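Local structure of polyhomeotic-proximal chromatin protein (Drosophila melanogaster, 1KW4) at residues L50-K53 against E54-V58. The protein acts in Polycomb group complexes that keep homeotic genes transcriptionally silent through development, and carries a SAM domain that forms a helical polymer. The protein carries 1 engineered substitution. Residues are numbered along the deposited sequence; the frame is centred on the assembly and turned at random.
Engineered in segment 50-53: Arg-51 (natural residue Leu).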
loop_
_atom_site.group_PDB
_atom_site.type_symbol
_atom_site.label_atom_id
_atom_site.label_comp_id
_atom_site.label_asym_id
_atom_site.label_seq_id
_atom_site.Cartn_x
_atom_site.Cartn_y
_atom_site.Cartn_z
ATOM N N LEU A 50 0.361 3.759 6.553
ATOM C CA LEU A 50 0.679 5.159 6.803
ATOM C C LEU A 50 2.174 5.373 7.047
ATOM O O LEU A 50 2.693 6.473 6.832
ATOM C CB LEU A 50 -0.128 5.670 8.000
ATOM C CG LEU A 50 -1.632 5.838 7.745
ATOM C CD1 LEU A 50 -2.368 6.066 9.056
ATOM C CD2 LEU A 50 -1.852 7.002 6.789
ATOM N N ARG A 51 2.863 4.319 7.476
ATOM C CA ARG A 51 4.296 4.391 7.764
ATOM C C ARG A 51 5.202 3.965 6.613
ATOM O O ARG A 51 6.410 4.214 6.649
ATOM C CB ARG A 51 4.625 3.526 8.983
ATOM C CG ARG A 51 3.972 3.978 10.265
ATOM C CD ARG A 51 4.422 5.380 10.650
ATOM N NE ARG A 51 5.859 5.592 10.473
ATOM C CZ ARG A 51 6.819 4.809 10.964
ATOM N NH1 ARG A 51 6.515 3.730 11.675
ATOM N NH2 ARG A 51 8.094 5.115 10.751
ATOM N N LEU A 52 4.634 3.318 5.600
ATOM C CA LEU A 52 5.418 2.853 4.460
ATOM C C LEU A 52 6.060 3.962 3.636
ATOM O O LEU A 52 5.382 4.857 3.134
ATOM C CB LEU A 52 4.558 1.978 3.541
ATOM C CG LEU A 52 4.482 0.488 3.880
ATOM C CD1 LEU A 52 3.459 -0.202 2.975
ATOM C CD2 LEU A 52 5.857 -0.140 3.705
ATOM N N LYS A 53 7.380 3.892 3.503
ATOM C CA LYS A 53 8.123 4.872 2.724
ATOM C C LYS A 53 8.626 4.179 1.466
ATOM O O LYS A 53 8.630 2.954 1.384
ATOM C CB LYS A 53 9.321 5.396 3.519
ATOM C CG LYS A 53 8.971 6.132 4.801
ATOM C CD LYS A 53 10.241 6.539 5.539
ATOM C CE LYS A 53 9.934 7.310 6.815
ATOM N NZ LYS A 53 11.186 7.673 7.543
ATOM N N GLU A 54 9.058 4.968 0.491
ATOM C CA GLU A 54 9.576 4.422 -0.755
ATOM C C GLU A 54 10.687 3.393 -0.495
ATOM O O GLU A 54 10.739 2.352 -1.150
ATOM C CB GLU A 54 10.077 5.574 -1.635
ATOM C CG GLU A 54 10.731 5.169 -2.945
ATOM C CD GLU A 54 12.203 4.865 -2.785
ATOM O OE1 GLU A 54 12.917 5.706 -2.199
ATOM O OE2 GLU A 54 12.649 3.794 -3.248
ATOM N N LYS A 55 11.553 3.672 0.479
ATOM C CA LYS A 55 12.658 2.764 0.810
ATOM C C LYS A 55 12.189 1.368 1.225
ATOM O O LYS A 55 12.793 0.363 0.848
ATOM C CB LYS A 55 13.517 3.353 1.940
ATOM C CG LYS A 55 12.853 3.290 3.312
ATOM C CD LYS A 55 13.812 3.627 4.449
ATOM C CE LYS A 55 14.128 5.110 4.508
ATOM N NZ LYS A 55 14.987 5.431 5.687
ATOM N N HIS A 56 11.120 1.312 2.016
ATOM C CA HIS A 56 10.572 0.045 2.490
ATOM C C HIS A 56 9.961 -0.760 1.349
ATOM O O HIS A 56 10.112 -1.980 1.285
ATOM C CB HIS A 56 9.503 0.311 3.553
ATOM C CG HIS A 56 10.017 1.039 4.755
ATOM N ND1 HIS A 56 9.276 1.994 5.417
ATOM C CD2 HIS A 56 11.188 0.937 5.427
ATOM C CE1 HIS A 56 9.972 2.450 6.445
ATOM N NE2 HIS A 56 11.134 1.825 6.474
ATOM N N LEU A 57 9.260 -0.065 0.460
ATOM C CA LEU A 57 8.614 -0.697 -0.684
ATOM C C LEU A 57 9.639 -1.278 -1.653
ATOM O O LEU A 57 9.561 -2.448 -2.025
ATOM C CB LEU A 57 7.740 0.326 -1.420
ATOM C CG LEU A 57 6.544 0.883 -0.639
ATOM C CD1 LEU A 57 5.935 2.068 -1.370
ATOM C CD2 LEU A 57 5.520 -0.217 -0.447
ATOM N N VAL A 58 10.596 -0.450 -2.056
ATOM C CA VAL A 58 11.628 -0.869 -2.996
ATOM C C VAL A 58 12.637 -1.835 -2.379
ATOM O O VAL A 58 12.848 -2.933 -2.894
ATOM C CB VAL A 58 12.382 0.357 -3.567
ATOM C CG1 VAL A 58 13.511 -0.100 -4.483
ATOM C CG2 VAL A 58 11.417 1.251 -4.332
#
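Leu-52 meets Leu-57 on the packed side of this turn, its CD1 lying 4.0 Å from Leu-57 CD2 with the two side chains nearly at right angles. Both leucines also rest on Phe-39 of helix 36-41, and Leu-57 reaches Ala-68 and Val-72 of helix 65-78. Leu-52 CD2 turns to the stem of the histidine, 3.7 Å from His-56 CB. The turn joins helices 46-51 and 54-60 of the SAM domain, a small helical bundle, with Lys-53 as N-cap of the second helix. Leu-57 N donates to Lys-53 O (3.2 Å), which also takes a weak, bent bond from His-56 N. With chi1 at -60°, the imidazole folds back beside its own backbone N, which brings ND1 to Lys-53 N, its donor at 3.3 Å, tilted 31° out of the ring plane. Replacing His-56 by alanine would probably leave the Lys-53 N-H without this acceptor and the aliphatic parts of Lys-53 and Lys-55 without the ring to lie against. On the looser, exposed side, Lys-55 CG lies 3.6 Å above one face of the imidazole, toward its rim, while the extended Lys-53 chain passes it obliquely; Lys-53 NZ and Lys-55 NZ come within 4.8 Å, probably an unfavourable approach.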